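Local coordinates for protein putative mannose-1-phosphate guanylyl transferase (PDB 2CU2) that probably transfers a guanylyl group from GTP to mannose 1-phosphate to make GDP-mannose, at residues A[82-88]-A[228-234]; A[165-169]-A[235-239]; A[280-286]-A[297-303]. The contacts are given in a common frame with arbitrary orientation. Residues are numbered along the deposited sequence.

How the contacts relate
Contacts 1 and 2 are neighbours in the nucleotidyltransferase part of the chain, with centres 13 Å apart, and they share helix 233-238: contact 1 takes its first two residues, contact 2 the rest. Their segments alternate along the sequence (82-88, 165-169, 228-234, 235-239), so the two contacts interlock, and this short helix bridges the start of helix 83-98 and the end of strand 160-167. Asp234 O and Glu239 N, 2.8 Å apart, probably hydrogen-bond across the junction. Contact 3 follows in series, in the C-terminal beta-helix region, with its centre about 43 Å from the centre of either of the others and on the opposite side of the chain's centre. There the chain meets the second subunit.

Contact 1: residues A[82-88]-A[228-234]; sequences RDTAGAV and LPKISID
A loop-to-helix-start contact inside the nucleotidyltransferase domain: residues 228-231 run extended past the beginning of helix 83-98, and the chain then turns into helix 233-238. The closest CA pairs are Arg82 with Lys230 (4.3 Å) and Ala85 with Ile233 (4.1 Å). Asp83 has positive phi (69/-167), and helical angles follow from Thr84 onward. Three hydrogen bonds tie the segments together. Arg82 NE gives one to Leu228 O (2.8 Å), Ala85 N reaches Ile231 O (3.1 Å; the position of this oxygen is less sure), and Ile233 N donates to Thr84 OG1 (2.7 Å), an almost straight bond made with Thr84 chi1 at p. Water 1 sits between Arg82 O (2.8 Å) and Pro229 O (3.0 Å). Leu228 CD2 lies 4.3 Å from Gly86 CA. The apolar contacts are Ala85 CB to Ile231 CG2 (3.5 Å) and, one turn further on, Val88 CG2 to Ile233 CG1 (4.1 Å). Helix 206-216 closes over Ala85 and Leu228 through His208, while Met8 of strand 3-8 touches Thr84. Two helix starts thus meet: Thr84 OG1 takes the Ile233 amide from the neighbouring helix, and Ser232, chi1 p, is the N-cap of helix 233-238, its OG accepting from Tyr235 N.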
ATOM      1  N   ARG A  82      20.358  26.875  -8.065  1.00 39.15           N
ATOM      2  CA  ARG A  82      20.924  27.351  -9.321  1.00 39.61           C
ATOM      3  C   ARG A  82      21.562  26.217 -10.132  1.00 39.95           C
ATOM      4  O   ARG A  82      22.473  26.413 -10.926  1.00 39.56           O
ATOM      5  CB  ARG A  82      21.967  28.422  -9.003  1.00 41.17           C
ATOM      6  CG  ARG A  82      21.520  29.812  -9.453  1.00 44.45           C
ATOM      7  CD  ARG A  82      20.109  30.151  -8.959  1.00 46.42           C
ATOM      8  NE  ARG A  82      19.832  31.577  -9.142  1.00 46.67           N
ATOM      9  CZ  ARG A  82      18.626  32.028  -8.753  1.00 50.08           C
ATOM     10  NH1 ARG A  82      17.743  31.196  -8.227  1.00 48.16           N
ATOM     11  NH2 ARG A  82      18.331  33.324  -8.887  1.00 49.91           N
ATOM     12  N   ASP A  83      21.074  24.989  -9.879  1.00 39.05           N
ATOM     13  CA  ASP A  83      21.593  23.838 -10.613  1.00 39.11           C
ATOM     14  C   ASP A  83      23.041  23.517 -10.231  1.00 38.67           C
ATOM     15  O   ASP A  83      23.569  23.977  -9.227  1.00 41.89           O
ATOM     16  CB  ASP A  83      21.500  24.137 -12.112  1.00 41.95           C
ATOM     17  CG  ASP A  83      20.930  22.921 -12.829  1.00 43.77           C
ATOM     18  OD1 ASP A  83      20.207  23.117 -13.807  1.00 45.69           O
ATOM     19  OD2 ASP A  83      21.195  21.803 -12.396  1.00 45.06           O
ATOM     20  N   THR A  84      23.672  22.659 -11.057  1.00 36.26           N
ATOM     21  CA  THR A  84      25.045  22.251 -10.773  1.00 35.16           C
ATOM     22  C   THR A  84      26.054  23.335 -11.163  1.00 34.50           C
ATOM     23  O   THR A  84      27.144  23.434 -10.615  1.00 35.73           O
ATOM     24  CB  THR A  84      25.334  20.972 -11.560  1.00 35.31           C
ATOM     25  OG1 THR A  84      25.310  21.276 -12.957  1.00 35.36           O
ATOM     26  CG2 THR A  84      24.257  19.923 -11.268  1.00 32.45           C
ATOM     27  N   ALA A  85      25.747  24.167 -12.173  1.00 32.56           N
ATOM     28  CA  ALA A  85      26.696  25.204 -12.536  1.00 33.37           C
ATOM     29  C   ALA A  85      26.955  26.153 -11.364  1.00 33.22           C
ATOM     30  O   ALA A  85      28.056  26.654 -11.177  1.00 33.10           O
ATOM     31  CB  ALA A  85      26.129  25.975 -13.722  1.00 34.52           C
ATOM     32  N   GLY A  86      25.859  26.391 -10.622  1.00 34.06           N
ATOM     33  CA  GLY A  86      25.969  27.212  -9.425  1.00 33.16           C
ATOM     34  C   GLY A  86      26.756  26.488  -8.329  1.00 33.85           C
ATOM     35  O   GLY A  86      27.638  27.047  -7.692  1.00 33.47           O
ATOM     36  N   ALA A  87      26.469  25.209  -8.111  1.00 32.46           N
ATOM     37  CA  ALA A  87      27.212  24.442  -7.118  1.00 31.15           C
ATOM     38  C   ALA A  87      28.690  24.359  -7.517  1.00 29.83           C
ATOM     39  O   ALA A  87      29.574  24.488  -6.677  1.00 29.71           O
ATOM     40  CB  ALA A  87      26.620  23.041  -6.983  1.00 31.99           C
ATOM     41  N   VAL A  88      28.958  24.151  -8.801  1.00 29.37           N
ATOM     42  CA  VAL A  88      30.338  24.060  -9.272  1.00 28.05           C
ATOM     43  C   VAL A  88      31.066  25.391  -9.041  1.00 29.75           C
ATOM     44  O   VAL A  88      32.245  25.410  -8.686  1.00 29.31           O
ATOM     45  CB  VAL A  88      30.388  23.676 -10.767  1.00 26.72           C
ATOM     46  CG1 VAL A  88      31.801  23.836 -11.302  1.00 25.96           C
ATOM     47  CG2 VAL A  88      29.930  22.222 -10.945  1.00 27.03           C
ATOM     48  N   LEU A 228      22.379  35.162 -10.234  1.00 39.67           N
ATOM     49  CA  LEU A 228      22.955  34.146 -11.105  1.00 40.99           C
ATOM     50  C   LEU A 228      21.842  33.389 -11.845  1.00 41.63           C
ATOM     51  O   LEU A 228      20.792  33.089 -11.291  1.00 41.86           O
ATOM     52  CB  LEU A 228      23.710  33.195 -10.158  1.00 42.01           C
ATOM     53  CG  LEU A 228      24.807  32.333 -10.791  1.00 43.48           C
ATOM     54  CD1 LEU A 228      25.954  33.119 -11.416  1.00 43.01           C
ATOM     55  CD2 LEU A 228      25.469  31.435  -9.755  1.00 42.11           C
ATOM     56  N   PRO A 229      22.063  33.121 -13.148  1.00 41.08           N
ATOM     57  CA  PRO A 229      21.110  32.339 -13.940  1.00 41.56           C
ATOM     58  C   PRO A 229      21.184  30.846 -13.578  1.00 42.03           C
ATOM     59  O   PRO A 229      22.248  30.280 -13.337  1.00 41.88           O
ATOM     60  CB  PRO A 229      21.527  32.527 -15.390  1.00 41.56           C
ATOM     61  CG  PRO A 229      23.028  32.765 -15.367  1.00 41.79           C
ATOM     62  CD  PRO A 229      23.185  33.527 -13.981  1.00 40.33           C
ATOM     63  N   LYS A 230      20.006  30.190 -13.547  1.00 42.65           N
ATOM     64  CA  LYS A 230      19.966  28.760 -13.237  1.00 42.12           C
ATOM     65  C   LYS A 230      20.313  27.909 -14.462  1.00 41.55           C
ATOM     66  O   LYS A 230      19.604  27.886 -15.462  1.00 41.21           O
ATOM     67  CB  LYS A 230      18.550  28.412 -12.747  1.00 43.54           C
ATOM     68  CG  LYS A 230      18.381  26.922 -12.415  1.00 45.87           C
ATOM     69  CD  LYS A 230      16.928  26.543 -12.117  1.00 46.69           C
ATOM     70  CE  LYS A 230      16.728  25.030 -11.955  1.00 48.09           C
ATOM     71  NZ  LYS A 230      15.631  24.778 -11.015  1.00 47.53           N
ATOM     72  N   ILE A 231      21.473  27.227 -14.385  1.00 40.98           N
ATOM     73  CA  ILE A 231      21.900  26.385 -15.498  1.00 40.92           C
ATOM     74  C   ILE A 231      22.791  25.240 -15.021  1.00 41.44           C
ATOM     75  O   ILE A 231      23.539  25.352 -14.055  1.00 40.51           O
ATOM     76  CB  ILE A 231      22.650  27.262 -16.509  1.00 42.31           C
ATOM     77  CG1 ILE A 231      22.920  26.479 -17.793  1.00 43.83           C
ATOM     78  CG2 ILE A 231      24.005  27.691 -15.924  1.00 42.26           C
ATOM     79  CD1 ILE A 231      23.496  27.350 -18.907  1.00 43.82           C
ATOM     80  N   SER A 232      22.663  24.079 -15.699  1.00 39.64           N
ATOM     81  CA  SER A 232      23.520  22.952 -15.360  1.00 40.31           C
ATOM     82  C   SER A 232      24.937  23.183 -15.876  1.00 40.16           C
ATOM     83  O   SER A 232      25.182  23.978 -16.771  1.00 40.66           O
ATOM     84  CB  SER A 232      22.933  21.683 -15.984  1.00 39.89           C
ATOM     85  OG  SER A 232      23.400  21.550 -17.323  1.00 40.45           O
ATOM     86  N   ILE A 233      25.900  22.495 -15.246  1.00 39.88           N
ATOM     87  CA  ILE A 233      27.269  22.642 -15.711  1.00 40.28           C
ATOM     88  C   ILE A 233      27.468  21.946 -17.058  1.00 41.27           C
ATOM     89  O   ILE A 233      28.336  22.286 -17.851  1.00 39.65           O
ATOM     90  CB  ILE A 233      28.195  22.040 -14.659  1.00 40.58           C
ATOM     91  CG1 ILE A 233      29.654  22.332 -15.016  1.00 40.62           C
ATOM     92  CG2 ILE A 233      28.011  20.512 -14.622  1.00 39.53           C
ATOM     93  CD1 ILE A 233      29.961  23.833 -15.013  1.00 40.30           C
ATOM     94  N   ASP A 234      26.633  20.913 -17.291  1.00 42.95           N
ATOM     95  CA  ASP A 234      26.717  20.179 -18.548  1.00 46.16           C
ATOM     96  C   ASP A 234      26.367  21.068 -19.745  1.00 46.63           C
ATOM     97  O   ASP A 234      27.029  21.070 -20.774  1.00 47.07           O
ATOM     98  CB  ASP A 234      25.739  19.004 -18.477  1.00 48.78           C
ATOM     99  CG  ASP A 234      26.170  18.050 -17.372  1.00 51.28           C
ATOM    100  OD1 ASP A 234      25.904  18.360 -16.210  1.00 54.67           O
ATOM    101  OD2 ASP A 234      26.743  17.010 -17.681  1.00 52.16           O
TER
HETATM  102  O   HOH W   1      24.097  28.183 -12.390  1.00 34.94           O

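Contact 2: residues A[165-169]-A[235-239]; sequences GFVEK and YGVME
Phe166, near the end of strand 160-167, faces Met238 and Glu239, toward the C-terminal part of helix 233-238. The strand is extended (Phe166 -119/125), and the helix carries a wider pi-type turn at 235-238. The nearest CA atoms are those of Phe166 and Glu239, 5.0 Å apart. With chi1 m and chi2 81°, Phe166 sets one ring face over Met238 CB, CE2 to CB being 4.3 Å, while CD1 is 3.7 Å from Met238 O. Met238 is m, m, t, which leads the end of the side chain away from Phe166; the Met238 side chain also touches Phe190 and Met197. Glu239 is m with chi2 and chi3 near trans, and its CG packs 3.5 Å from Phe166 CB. Glu168, chi1 -106° and chi2 t, stretches back so that OE1 comes 3.4 Å from CD1 of Tyr235 (chi1 t) and 3.3 Å from Glu239 OE1, a close approach of like charges at the exposed margin. No direct hydrogen bond joins the segments; water 2 accepts from Phe166 N (3.0 Å) and donates to Glu239 O (2.8 Å). Deeper in, Phe166 also meets Ile151, Ala136 and Asn186 on other strands of the sheet. This is a short helix laid against the central mixed sheet, in the layered alpha/beta architecture of the GT-A nucleotidyltransferase fold.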
ATOM      1  N   GLY A 165      31.931  15.440 -27.938  1.00 47.83           N
ATOM      2  CA  GLY A 165      30.610  16.068 -28.008  1.00 47.39           C
ATOM      3  C   GLY A 165      29.659  15.560 -26.916  1.00 46.74           C
ATOM      4  O   GLY A 165      29.732  14.420 -26.475  1.00 46.44           O
ATOM      5  N   PHE A 166      28.807  16.517 -26.489  1.00 45.85           N
ATOM      6  CA  PHE A 166      27.809  16.247 -25.464  1.00 46.61           C
ATOM      7  C   PHE A 166      26.399  16.456 -26.011  1.00 47.71           C
ATOM      8  O   PHE A 166      26.060  17.494 -26.569  1.00 48.97           O
ATOM      9  CB  PHE A 166      28.056  17.195 -24.287  1.00 46.14           C
ATOM     10  CG  PHE A 166      29.189  16.688 -23.445  1.00 46.25           C
ATOM     11  CD1 PHE A 166      30.498  16.930 -23.843  1.00 47.60           C
ATOM     12  CD2 PHE A 166      28.928  16.054 -22.242  1.00 45.66           C
ATOM     13  CE1 PHE A 166      31.549  16.542 -23.024  1.00 46.49           C
ATOM     14  CE2 PHE A 166      29.989  15.669 -21.425  1.00 44.92           C
ATOM     15  CZ  PHE A 166      31.300  15.914 -21.810  1.00 45.92           C
ATOM     16  N   VAL A 167      25.579  15.399 -25.877  1.00 47.61           N
ATOM     17  CA  VAL A 167      24.202  15.491 -26.342  1.00 49.18           C
ATOM     18  C   VAL A 167      23.222  15.327 -25.180  1.00 50.54           C
ATOM     19  O   VAL A 167      23.368  14.466 -24.321  1.00 49.95           O
ATOM     20  CB  VAL A 167      23.969  14.395 -27.383  1.00 50.00           C
ATOM     21  CG1 VAL A 167      24.778  14.688 -28.646  1.00 50.12           C
ATOM     22  CG2 VAL A 167      24.388  13.045 -26.826  1.00 49.62           C
ATOM     23  N   GLU A 168      22.224  16.227 -25.144  1.00 52.51           N
ATOM     24  CA  GLU A 168      21.207  16.119 -24.106  1.00 55.12           C
ATOM     25  C   GLU A 168      20.270  14.936 -24.367  1.00 54.44           C
ATOM     26  O   GLU A 168      20.308  14.287 -25.405  1.00 56.47           O
ATOM     27  CB  GLU A 168      20.427  17.436 -24.054  1.00 59.96           C
ATOM     28  CG  GLU A 168      20.792  18.269 -22.823  1.00 65.12           C
ATOM     29  CD  GLU A 168      20.638  19.738 -23.134  1.00 68.54           C
ATOM     30  OE1 GLU A 168      21.030  20.553 -22.312  1.00 70.93           O
ATOM     31  OE2 GLU A 168      20.116  20.059 -24.201  1.00 70.25           O
ATOM     32  N   LYS A 169      19.441  14.636 -23.353  1.00 53.17           N
ATOM     33  CA  LYS A 169      18.562  13.477 -23.447  1.00 52.58           C
ATOM     34  C   LYS A 169      17.809  13.445 -24.779  1.00 50.22           C
ATOM     35  O   LYS A 169      17.150  14.395 -25.181  1.00 51.53           O
ATOM     36  CB  LYS A 169      17.582  13.542 -22.279  1.00 54.97           C
ATOM     37  CG  LYS A 169      17.704  14.855 -21.502  1.00 57.52           C
ATOM     38  CD  LYS A 169      16.934  14.819 -20.182  1.00 60.16           C
ATOM     39  CE  LYS A 169      15.718  15.749 -20.188  1.00 62.68           C
ATOM     40  NZ  LYS A 169      14.542  15.025 -19.709  1.00 64.85           N
ATOM     41  N   TYR A 235      25.256  21.814 -19.595  1.00 48.38           N
ATOM     42  CA  TYR A 235      24.797  22.660 -20.692  1.00 49.64           C
ATOM     43  C   TYR A 235      25.563  23.983 -20.749  1.00 48.63           C
ATOM     44  O   TYR A 235      25.863  24.521 -21.807  1.00 47.61           O
ATOM     45  CB  TYR A 235      23.306  22.934 -20.485  1.00 53.57           C
ATOM     46  CG  TYR A 235      22.797  23.837 -21.554  1.00 58.99           C
ATOM     47  CD1 TYR A 235      22.783  23.407 -22.877  1.00 60.79           C
ATOM     48  CD2 TYR A 235      22.251  25.080 -21.227  1.00 60.57           C
ATOM     49  CE1 TYR A 235      22.215  24.201 -23.863  1.00 62.81           C
ATOM     50  CE2 TYR A 235      21.692  25.878 -22.214  1.00 63.16           C
ATOM     51  CZ  TYR A 235      21.675  25.444 -23.528  1.00 63.91           C
ATOM     52  OH  TYR A 235      21.100  26.222 -24.514  1.00 65.44           O
ATOM     53  N   GLY A 236      25.850  24.528 -19.552  1.00 47.25           N
ATOM     54  CA  GLY A 236      26.477  25.842 -19.491  1.00 45.24           C
ATOM     55  C   GLY A 236      27.955  25.806 -19.895  1.00 44.00           C
ATOM     56  O   GLY A 236      28.513  26.770 -20.402  1.00 42.63           O
ATOM     57  N   VAL A 237      28.605  24.659 -19.620  1.00 42.92           N
ATOM     58  CA  VAL A 237      30.043  24.594 -19.856  1.00 41.38           C
ATOM     59  C   VAL A 237      30.452  23.382 -20.699  1.00 41.61           C
ATOM     60  O   VAL A 237      31.096  23.493 -21.735  1.00 41.33           O
ATOM     61  CB  VAL A 237      30.744  24.533 -18.498  1.00 41.80           C
ATOM     62  CG1 VAL A 237      32.216  24.172 -18.686  1.00 41.04           C
ATOM     63  CG2 VAL A 237      30.644  25.876 -17.799  1.00 42.16           C
ATOM     64  N   MET A 238      30.090  22.190 -20.197  1.00 42.23           N
ATOM     65  CA  MET A 238      30.603  20.964 -20.799  1.00 43.10           C
ATOM     66  C   MET A 238      30.323  20.864 -22.302  1.00 43.84           C
ATOM     67  O   MET A 238      31.176  20.499 -23.099  1.00 44.05           O
ATOM     68  CB  MET A 238      29.986  19.775 -20.061  1.00 42.74           C
ATOM     69  CG  MET A 238      30.530  19.633 -18.638  1.00 44.64           C
ATOM     70  SD  MET A 238      32.310  19.884 -18.562  1.00 45.37           S
ATOM     71  CE  MET A 238      32.426  20.329 -16.822  1.00 47.71           C
ATOM     72  N   GLU A 239      29.068  21.167 -22.681  1.00 43.90           N
ATOM     73  CA  GLU A 239      28.685  20.994 -24.079  1.00 46.27           C
ATOM     74  C   GLU A 239      29.414  21.970 -25.009  1.00 46.34           C
ATOM     75  O   GLU A 239      29.379  21.858 -26.229  1.00 46.38           O
ATOM     76  CB  GLU A 239      27.171  21.180 -24.189  1.00 47.63           C
ATOM     77  CG  GLU A 239      26.401  20.104 -23.421  1.00 52.31           C
ATOM     78  CD  GLU A 239      24.916  20.370 -23.528  1.00 54.79           C
ATOM     79  OE1 GLU A 239      24.155  19.737 -22.810  1.00 53.96           O
ATOM     80  OE2 GLU A 239      24.532  21.211 -24.338  1.00 55.91           O
TER
HETATM   81  O   HOH W   2      28.902  19.352 -27.320  1.00 39.35           O

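Contact 3: residues A[280-286]-A[297-303]; sequences RHVALDT and VVATLGV
Two parallel strands lie in exact register yet form a sheet of just two strands within this chain; the second subunit extends it with a parallel ladder along Val297-Thr300. The setting is the beta-helix region assigned to this family, where parallel strands of successive coils stack. Strands 280-284 and 297-301 run 13° from parallel with axes 4.6 Å apart, pairing Arg280 with Val297 through to Leu284 with Leu301. Five backbone hydrogen bonds stitch them: Val298 N to Arg280 O (2.7 Å), Val282 N to Val298 O (2.9 Å), Thr300 N to Val282 O (2.9 Å), Leu284 N to Thr300 O (2.9 Å) and Gly302 N to Leu284 O (2.8 Å). Beyond the strands, Asp285 (58/44) and Gly302 (60/41) take matching left-handed conformations, so both segments turn together, and Gly302 CA touches Asp285 O at 3.2 Å. One face carries Val282, whose CG2 meets Val297 CG1 (3.7 Å) and whose CB meets Ala299 CB (3.9 Å). Leu301 and Ala299 of this face also pack on Leu316 and Trp17 of the second subunit. On the other face His281 (chi1 t) and Val298 touch Val291 of strand 290-293, and Thr300 (chi1 p) lies alongside. Thr300 OG1 is hydrogen-bonded to both His281 NE2 and Thr286 OG1, each at 2.9 Å.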
ATOM      1  N   ARG A 280       8.416  -6.261   5.543  1.00 38.24           N
ATOM      2  CA  ARG A 280       8.395  -7.594   4.937  1.00 37.42           C
ATOM      3  C   ARG A 280       7.461  -7.700   3.729  1.00 36.29           C
ATOM      4  O   ARG A 280       6.354  -7.155   3.731  1.00 34.79           O
ATOM      5  CB  ARG A 280       7.980  -8.627   5.990  1.00 38.96           C
ATOM      6  CG  ARG A 280       7.769 -10.046   5.461  1.00 43.58           C
ATOM      7  CD  ARG A 280       7.261 -10.980   6.574  1.00 45.86           C
ATOM      8  NE  ARG A 280       7.088 -12.362   6.125  1.00 48.71           N
ATOM      9  CZ  ARG A 280       6.703 -13.369   6.910  1.00 50.75           C
ATOM     10  NH1 ARG A 280       6.446 -13.157   8.197  1.00 49.09           N
ATOM     11  NH2 ARG A 280       6.571 -14.593   6.407  1.00 49.51           N
ATOM     12  N   HIS A 281       7.911  -8.414   2.704  1.00 34.00           N
ATOM     13  CA  HIS A 281       7.108  -8.605   1.498  1.00 33.68           C
ATOM     14  C   HIS A 281       6.527 -10.008   1.440  1.00 33.71           C
ATOM     15  O   HIS A 281       7.267 -10.990   1.361  1.00 33.23           O
ATOM     16  CB  HIS A 281       7.943  -8.399   0.237  1.00 30.03           C
ATOM     17  CG  HIS A 281       7.166  -8.588  -1.030  1.00 31.24           C
ATOM     18  ND1 HIS A 281       7.747  -9.006  -2.209  1.00 29.25           N
ATOM     19  CD2 HIS A 281       5.854  -8.396  -1.307  1.00 28.02           C
ATOM     20  CE1 HIS A 281       6.827  -9.061  -3.155  1.00 30.76           C
ATOM     21  NE2 HIS A 281       5.669  -8.695  -2.632  1.00 28.99           N
ATOM     22  N   VAL A 282       5.204 -10.102   1.479  1.00 34.27           N
ATOM     23  CA  VAL A 282       4.537 -11.394   1.387  1.00 35.69           C
ATOM     24  C   VAL A 282       4.132 -11.485  -0.076  1.00 37.32           C
ATOM     25  O   VAL A 282       3.248 -10.758  -0.532  1.00 37.52           O
ATOM     26  CB  VAL A 282       3.290 -11.451   2.290  1.00 35.83           C
ATOM     27  CG1 VAL A 282       2.505 -12.727   2.014  1.00 36.21           C
ATOM     28  CG2 VAL A 282       3.715 -11.405   3.755  1.00 35.37           C
ATOM     29  N   ALA A 283       4.795 -12.367  -0.812  1.00 36.56           N
ATOM     30  CA  ALA A 283       4.506 -12.484  -2.241  1.00 36.88           C
ATOM     31  C   ALA A 283       3.806 -13.808  -2.598  1.00 37.43           C
ATOM     32  O   ALA A 283       4.305 -14.903  -2.358  1.00 37.92           O
ATOM     33  CB  ALA A 283       5.823 -12.371  -3.013  1.00 36.20           C
ATOM     34  N   LEU A 284       2.592 -13.671  -3.170  1.00 36.35           N
ATOM     35  CA  LEU A 284       1.825 -14.848  -3.579  1.00 36.43           C
ATOM     36  C   LEU A 284       1.454 -14.789  -5.067  1.00 35.55           C
ATOM     37  O   LEU A 284       0.625 -14.006  -5.499  1.00 35.10           O
ATOM     38  CB  LEU A 284       0.549 -14.905  -2.736  1.00 37.75           C
ATOM     39  CG  LEU A 284       0.794 -15.381  -1.302  1.00 40.15           C
ATOM     40  CD1 LEU A 284      -0.210 -14.792  -0.312  1.00 41.69           C
ATOM     41  CD2 LEU A 284       0.693 -16.899  -1.150  1.00 43.02           C
ATOM     42  N   ASP A 285       2.130 -15.628  -5.875  1.00 35.97           N
ATOM     43  CA  ASP A 285       1.881 -15.575  -7.311  1.00 36.37           C
ATOM     44  C   ASP A 285       2.177 -14.175  -7.851  1.00 37.11           C
ATOM     45  O   ASP A 285       1.415 -13.595  -8.605  1.00 37.57           O
ATOM     46  CB  ASP A 285       0.406 -15.913  -7.550  1.00 39.12           C
ATOM     47  CG  ASP A 285       0.165 -16.073  -9.048  1.00 43.71           C
ATOM     48  OD1 ASP A 285       1.007 -16.700  -9.698  1.00 45.75           O
ATOM     49  OD2 ASP A 285      -0.826 -15.540  -9.552  1.00 43.25           O
ATOM     50  N   THR A 286       3.312 -13.618  -7.382  1.00 35.21           N
ATOM     51  CA  THR A 286       3.693 -12.277  -7.802  1.00 33.67           C
ATOM     52  C   THR A 286       5.015 -12.295  -8.567  1.00 33.93           C
ATOM     53  O   THR A 286       5.975 -12.947  -8.176  1.00 33.78           O
ATOM     54  CB  THR A 286       3.832 -11.414  -6.548  1.00 31.62           C
ATOM     55  OG1 THR A 286       2.548 -11.244  -5.946  1.00 30.60           O
ATOM     56  CG2 THR A 286       4.389 -10.038  -6.914  1.00 28.87           C
ATOM     57  N   VAL A 297       4.135  -4.758   6.912  1.00 36.06           N
ATOM     58  CA  VAL A 297       4.164  -5.788   5.882  1.00 34.72           C
ATOM     59  C   VAL A 297       3.480  -5.317   4.592  1.00 33.22           C
ATOM     60  O   VAL A 297       2.570  -4.497   4.602  1.00 31.71           O
ATOM     61  CB  VAL A 297       3.438  -7.018   6.428  1.00 35.65           C
ATOM     62  CG1 VAL A 297       3.260  -8.053   5.321  1.00 34.90           C
ATOM     63  CG2 VAL A 297       4.234  -7.631   7.565  1.00 35.39           C
ATOM     64  N   VAL A 298       3.979  -5.840   3.458  1.00 30.77           N
ATOM     65  CA  VAL A 298       3.346  -5.528   2.184  1.00 29.70           C
ATOM     66  C   VAL A 298       2.966  -6.800   1.427  1.00 29.39           C
ATOM     67  O   VAL A 298       3.799  -7.637   1.106  1.00 29.58           O
ATOM     68  CB  VAL A 298       4.319  -4.697   1.349  1.00 30.47           C
ATOM     69  CG1 VAL A 298       3.794  -4.571  -0.080  1.00 28.60           C
ATOM     70  CG2 VAL A 298       4.465  -3.312   1.949  1.00 29.17           C
ATOM     71  N   ALA A 299       1.691  -7.113   1.240  1.00 28.19           N
ATOM     72  CA  ALA A 299       1.330  -8.381   0.637  1.00 29.80           C
ATOM     73  C   ALA A 299       0.787  -8.151  -0.761  1.00 30.94           C
ATOM     74  O   ALA A 299      -0.088  -7.307  -0.977  1.00 31.38           O
ATOM     75  CB  ALA A 299       0.293  -9.105   1.493  1.00 28.41           C
ATOM     76  N   THR A 300       1.331  -8.890  -1.717  1.00 30.29           N
ATOM     77  CA  THR A 300       0.896  -8.790  -3.092  1.00 30.73           C
ATOM     78  C   THR A 300       0.399 -10.177  -3.463  1.00 31.65           C
ATOM     79  O   THR A 300       1.016 -11.188  -3.123  1.00 30.30           O
ATOM     80  CB  THR A 300       2.043  -8.331  -4.012  1.00 30.83           C
ATOM     81  OG1 THR A 300       3.125  -9.271  -3.957  1.00 33.48           O
ATOM     82  CG2 THR A 300       2.556  -6.971  -3.557  1.00 30.64           C
ATOM     83  N   LEU A 301      -0.736 -10.213  -4.147  1.00 31.21           N
ATOM     84  CA  LEU A 301      -1.358 -11.461  -4.526  1.00 33.18           C
ATOM     85  C   LEU A 301      -1.779 -11.423  -5.992  1.00 33.30           C
ATOM     86  O   LEU A 301      -2.614 -10.602  -6.391  1.00 32.46           O
ATOM     87  CB  LEU A 301      -2.578 -11.677  -3.615  1.00 38.06           C
ATOM     88  CG  LEU A 301      -2.548 -11.497  -2.097  1.00 41.41           C
ATOM     89  CD1 LEU A 301      -3.948 -11.295  -1.589  1.00 47.29           C
ATOM     90  CD2 LEU A 301      -1.931 -12.728  -1.430  1.00 45.29           C
ATOM     91  N   GLY A 302      -1.175 -12.300  -6.789  1.00 32.99           N
ATOM     92  CA  GLY A 302      -1.509 -12.398  -8.202  1.00 33.25           C
ATOM     93  C   GLY A 302      -1.318 -11.167  -9.074  1.00 32.70           C
ATOM     94  O   GLY A 302      -2.152 -10.878  -9.932  1.00 33.22           O
ATOM     95  N   VAL A 303      -0.225 -10.437  -8.869  1.00 31.06           N
ATOM     96  CA  VAL A 303       0.047  -9.252  -9.674  1.00 30.95           C
ATOM     97  C   VAL A 303       1.461  -9.311 -10.260  1.00 31.20           C
ATOM     98  O   VAL A 303       2.325 -10.022  -9.748  1.00 32.25           O
ATOM     99  CB  VAL A 303      -0.106  -7.950  -8.841  1.00 30.08           C
ATOM    100  CG1 VAL A 303      -1.573  -7.699  -8.516  1.00 29.97           C
ATOM    101  CG2 VAL A 303       0.700  -8.048  -7.564  1.00 28.34           C
TER